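Local coordinates for protein beta-galactosidase/beta-glucuronidase (Faecalibacterium prausnitzii L2-6, PDB 6MVF) that binds flavin mononucleotide and, as a member of glycoside hydrolase family 2, probably hydrolyses beta-glucuronides, at residues A[87-92]-A[125-130]; A[166-169]-A[174-177]. All coordinates share one frame; numbering follows the deposited sequence.

Contact 1 (A[87-92]-A[125-130])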
# COMPACT_ATOMS: atom_id res chain seq x y z
N GLY A 87 -2.48 -28.80 -21.25
CA GLY A 87 -1.66 -27.73 -20.73
C GLY A 87 -0.18 -27.94 -21.02
O GLY A 87 0.30 -29.04 -21.28
N ARG A 88 0.54 -26.83 -20.98
CA ARG A 88 1.96 -26.81 -21.29
C ARG A 88 2.69 -26.03 -20.20
O ARG A 88 2.13 -25.14 -19.56
CB ARG A 88 2.21 -26.20 -22.67
CG ARG A 88 1.30 -26.82 -23.73
CD ARG A 88 1.93 -26.87 -25.10
NE ARG A 88 3.18 -27.62 -25.13
CZ ARG A 88 3.26 -28.95 -25.05
NH1 ARG A 88 2.16 -29.67 -24.91
NH2 ARG A 88 4.44 -29.54 -25.11
N VAL A 89 3.95 -26.41 -19.98
CA VAL A 89 4.78 -25.83 -18.94
C VAL A 89 6.07 -25.35 -19.58
O VAL A 89 6.69 -26.08 -20.36
CB VAL A 89 5.08 -26.84 -17.82
CG1 VAL A 89 5.90 -26.16 -16.71
CG2 VAL A 89 3.77 -27.46 -17.30
N TYR A 90 6.46 -24.12 -19.27
CA TYR A 90 7.67 -23.51 -19.80
C TYR A 90 8.49 -22.97 -18.64
O TYR A 90 7.93 -22.42 -17.69
CB TYR A 90 7.34 -22.38 -20.79
CG TYR A 90 6.99 -22.80 -22.20
CD1 TYR A 90 5.72 -23.29 -22.53
CD2 TYR A 90 7.92 -22.67 -23.22
CE1 TYR A 90 5.41 -23.67 -23.85
CE2 TYR A 90 7.61 -23.03 -24.54
CZ TYR A 90 6.37 -23.52 -24.85
OH TYR A 90 6.11 -23.88 -26.16
N VAL A 91 9.81 -23.13 -18.72
CA VAL A 91 10.71 -22.41 -17.82
C VAL A 91 11.27 -21.23 -18.58
O VAL A 91 11.63 -21.35 -19.75
CB VAL A 91 11.83 -23.31 -17.24
CG1 VAL A 91 12.63 -23.96 -18.33
CG2 VAL A 91 12.73 -22.49 -16.37
N GLU A 92 11.30 -20.07 -17.93
CA GLU A 92 11.78 -18.83 -18.52
C GLU A 92 12.92 -18.29 -17.67
O GLU A 92 12.71 -17.91 -16.51
CB GLU A 92 10.64 -17.83 -18.64
CG GLU A 92 11.06 -16.42 -18.97
CD GLU A 92 9.86 -15.49 -19.13
OE1 GLU A 92 9.32 -15.41 -20.28
OE2 GLU A 92 9.45 -14.85 -18.12
N ASP A 125 6.81 -32.19 -21.15
CA ASP A 125 7.03 -33.63 -21.14
C ASP A 125 8.12 -34.09 -20.17
O ASP A 125 8.23 -35.29 -19.92
CB ASP A 125 7.37 -34.09 -22.57
CG ASP A 125 6.23 -33.78 -23.57
OD1 ASP A 125 5.04 -33.99 -23.22
OD2 ASP A 125 6.54 -33.31 -24.69
N LEU A 126 8.91 -33.18 -19.60
CA LEU A 126 9.83 -33.54 -18.53
C LEU A 126 9.22 -33.39 -17.14
O LEU A 126 9.91 -33.59 -16.14
CB LEU A 126 11.10 -32.70 -18.64
CG LEU A 126 11.53 -32.48 -20.10
CD1 LEU A 126 12.73 -31.52 -20.21
CD2 LEU A 126 11.82 -33.81 -20.79
N CYS A 127 7.93 -33.07 -17.07
CA CYS A 127 7.26 -32.77 -15.81
C CYS A 127 6.43 -33.96 -15.33
O CYS A 127 5.75 -34.62 -16.13
CB CYS A 127 6.34 -31.55 -15.95
SG CYS A 127 7.19 -29.96 -16.04
N ARG A 128 6.50 -34.21 -14.03
CA ARG A 128 5.60 -35.13 -13.35
C ARG A 128 4.77 -34.34 -12.35
O ARG A 128 5.12 -33.22 -11.96
CB ARG A 128 6.39 -36.24 -12.65
CG ARG A 128 7.19 -35.74 -11.48
CD ARG A 128 8.58 -36.33 -11.46
NE ARG A 128 9.31 -35.81 -10.31
CZ ARG A 128 10.51 -36.21 -9.93
NH1 ARG A 128 11.16 -37.14 -10.62
NH2 ARG A 128 11.07 -35.66 -8.85
N ASP A 129 3.66 -34.93 -11.93
CA ASP A 129 2.86 -34.31 -10.89
C ASP A 129 3.65 -34.22 -9.59
O ASP A 129 4.59 -34.98 -9.34
CB ASP A 129 1.57 -35.09 -10.68
CG ASP A 129 0.86 -35.39 -11.98
OD1 ASP A 129 1.52 -35.25 -13.04
OD2 ASP A 129 -0.34 -35.76 -11.94
N GLY A 130 3.26 -33.26 -8.75
CA GLY A 130 3.97 -33.03 -7.51
C GLY A 130 5.32 -32.40 -7.77
O GLY A 130 5.54 -31.68 -8.74
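The guanidinium NH2 of R88 is salt-bridged to D122, and a second carboxylate, that of D125 across the contact, stands near it. D125 OD2 lies 4.3 Å from R88 NH2, near the guanidinium plane at its edge, too far for a salt bridge but close enough that it would probably add to the negative potential around the group. The third torsion of R88 (58°) bends the arginine chain, bringing the guanidinium to the 125-130 side.

The apolar half of the contact lies one residue further along the strand. V89 points toward the loop, and its CG1 meets C127 SG at 4.1 Å. CG1 lies anti to the backbone nitrogen (chi1 -177°), while C127 SG is anti to its own carbonyl carbon, and the two groups face each other between backbones whose CA atoms, V89 and C127, stand 8.0 Å apart. V89 also packs on I123 and L165, so the cysteine adds one more wall to a buried valine.

The contact belongs to the N-terminal sugar-binding domain, a beta-sandwich of the kind found across glycoside hydrolase family 2, at the crossing from one sheet to the other. Strand 88-93 pairs with strand 119-122; the chain then leaves that sheet through 125-130 and enters strand 131-139 of the other one, with L126 resting on T107 and A109. No hydrogen bond joins the two segments directly. The chemistry therefore implies a modest association, in which a methyl-to-sulfur contact and longer-range charge attraction accompany the firmer bonds made by neighbouring residues.

Contact 2 (A[166-169]-A[174-177]). With FMN (flavin mononucleotide), chain G.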
# COMPACT_ATOMS: atom_id res chain seq x y z
N ILE A 166 6.00 -20.72 -16.58
CA ILE A 166 4.84 -20.26 -17.35
C ILE A 166 3.93 -21.46 -17.65
O ILE A 166 4.38 -22.46 -18.23
CB ILE A 166 5.25 -19.54 -18.64
CG1 ILE A 166 6.17 -18.36 -18.33
CG2 ILE A 166 4.00 -19.08 -19.40
CD1 ILE A 166 6.70 -17.63 -19.55
N SER A 167 2.67 -21.35 -17.27
CA SER A 167 1.64 -22.35 -17.53
C SER A 167 0.65 -21.76 -18.53
O SER A 167 0.11 -20.67 -18.29
CB SER A 167 0.94 -22.73 -16.22
OG SER A 167 -0.15 -23.58 -16.45
N VAL A 168 0.42 -22.45 -19.64
CA VAL A 168 -0.48 -21.98 -20.70
C VAL A 168 -1.29 -23.14 -21.24
O VAL A 168 -0.93 -24.31 -21.05
CB VAL A 168 0.29 -21.30 -21.85
CG1 VAL A 168 0.89 -19.94 -21.42
CG2 VAL A 168 1.35 -22.24 -22.42
N PRO A 169 -2.41 -22.85 -21.93
CA PRO A 169 -3.13 -23.92 -22.62
C PRO A 169 -2.37 -24.37 -23.85
O PRO A 169 -1.33 -23.79 -24.19
CB PRO A 169 -4.47 -23.27 -23.02
CG PRO A 169 -4.49 -21.95 -22.33
CD PRO A 169 -3.08 -21.55 -22.10
N ASP A 174 3.05 -17.40 -28.92
CA ASP A 174 4.35 -18.06 -29.07
C ASP A 174 5.31 -17.68 -27.95
O ASP A 174 5.57 -16.49 -27.72
CB ASP A 174 4.95 -17.68 -30.44
CG ASP A 174 6.08 -18.62 -30.88
OD1 ASP A 174 6.55 -19.45 -30.08
OD2 ASP A 174 6.50 -18.54 -32.06
N LEU A 175 5.84 -18.70 -27.29
CA LEU A 175 6.82 -18.58 -26.22
C LEU A 175 8.20 -19.07 -26.65
O LEU A 175 9.16 -18.97 -25.87
CB LEU A 175 6.36 -19.37 -24.99
CG LEU A 175 5.18 -18.78 -24.21
CD1 LEU A 175 4.28 -19.85 -23.57
CD2 LEU A 175 5.76 -17.87 -23.16
N ASP A 176 8.31 -19.58 -27.87
CA ASP A 176 9.46 -20.37 -28.32
C ASP A 176 10.38 -19.64 -29.26
O ASP A 176 11.37 -20.22 -29.69
CB ASP A 176 8.98 -21.66 -29.02
CG ASP A 176 8.58 -22.72 -28.04
OD1 ASP A 176 9.35 -22.97 -27.09
OD2 ASP A 176 7.48 -23.29 -28.20
N TYR A 177 10.10 -18.39 -29.60
CA TYR A 177 10.85 -17.69 -30.63
C TYR A 177 11.76 -16.63 -29.99
O TYR A 177 11.35 -15.50 -29.75
CB TYR A 177 9.90 -17.10 -31.66
CG TYR A 177 10.64 -16.61 -32.88
CD1 TYR A 177 11.14 -17.50 -33.83
CD2 TYR A 177 10.88 -15.27 -33.06
CE1 TYR A 177 11.83 -17.04 -34.92
CE2 TYR A 177 11.57 -14.81 -34.14
CZ TYR A 177 12.04 -15.69 -35.07
OH TYR A 177 12.72 -15.18 -36.13
N1 FMN G . 7.97 -15.58 -35.50
C2 FMN G . 7.42 -16.41 -34.60
O2 FMN G . 7.08 -17.55 -34.91
N3 FMN G . 7.22 -16.06 -33.35
C4 FMN G . 7.52 -14.89 -32.88
O4 FMN G . 7.32 -14.58 -31.72
C4A FMN G . 8.10 -13.96 -33.78
N5 FMN G . 8.41 -12.79 -33.31
C5A FMN G . 8.95 -11.87 -34.08
C6 FMN G . 9.27 -10.65 -33.55
C7 FMN G . 9.82 -9.69 -34.33
C7M FMN G . 10.15 -8.37 -33.75
C8 FMN G . 10.09 -9.98 -35.73
C8M FMN G . 10.72 -8.94 -36.59
C9 FMN G . 9.77 -11.21 -36.26
C9A FMN G . 9.20 -12.17 -35.49
N10 FMN G . 8.91 -13.42 -36.01
C10 FMN G . 8.33 -14.36 -35.15
C1' FMN G . 9.16 -13.62 -37.43
C2' FMN G . 10.19 -14.59 -37.96
O2' FMN G . 11.35 -13.81 -37.96
C3' FMN G . 9.95 -14.98 -39.40
O3' FMN G . 8.61 -14.71 -39.75
C4' FMN G . 10.14 -16.45 -39.70
O4' FMN G . 9.53 -17.16 -38.62
C5' FMN G . 11.60 -16.88 -39.90
O5' FMN G . 12.15 -17.41 -38.71
P FMN G . 13.71 -17.62 -38.48
O1P FMN G . 13.72 -18.80 -37.60
O2P FMN G . 14.28 -17.82 -39.86
O3P FMN G . 14.29 -16.40 -37.85
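Strand 166-168 and the loop 174-177 approach without backbone pairing, the CA atoms of I166 and L175 being 9.2 Å apart, and the chain between them passes from the N-terminal beta-sandwich to the short strand 172-173 of the next sheet. An Asx turn shapes the loop: D174 OD1 accepts the backbone N of D176 at 2.8 Å, the donor lying above the carboxylate plane.

Across the contact L175 carries the packing with its two methyls. CD2 meets I166 CD1 at 3.7 Å, the two side chains crossing at a slant, whereas CD1 reaches V168 tip to tip and lies 4.0 Å from V168 CG2. All three residues are buried, and Y90 and R25 also touch the leucine.

The residues flanking this leucine, D174 and Y177, belong to the flavin pocket. D174 uses its other oxygen, OD2, to accept FMN N3 at 2.9 Å, so one carboxylate both shapes the turn and reads the isoalloxazine edge. Y177 extends from the backbone with CG anti to its N (chi1 -169°), which lays one face of its ring against the flavin, the planes about 20° apart and FMN C10 3.3 Å above the tyrosine plane. K379 and I383 of helix 368-385 also touch the tyrosine side chain. With an alanine here, the flavin would probably lose the ring lying against this face, and its phosphate and ribityl hydroxyl would be left without their phenol partner. The tyrosine OH links both: it donates to FMN O3P at 2.6 Å and accepts from FMN O2' at 2.7 Å.

Contacts 1 and 2 follow one another along the chain, the first closing before the second opens, and their centres lie 11 Å apart on the same side of the chain's centre. They share one antiparallel sheet, in which strands 88-93 and 163-168 are neighbours. Y90 O and I166 N probably hydrogen-bond at 2.8 Å between these strands, and Y90 OH probably bonds to D176 OD2. The Y90 ring also packs against L175. Contact 1 thus lies where this sheet hands the chain to its sandwich partner, and contact 2 where the chain passes from this sheet to that of strand 172-173, tying the sandwich to the loop that holds the flavin.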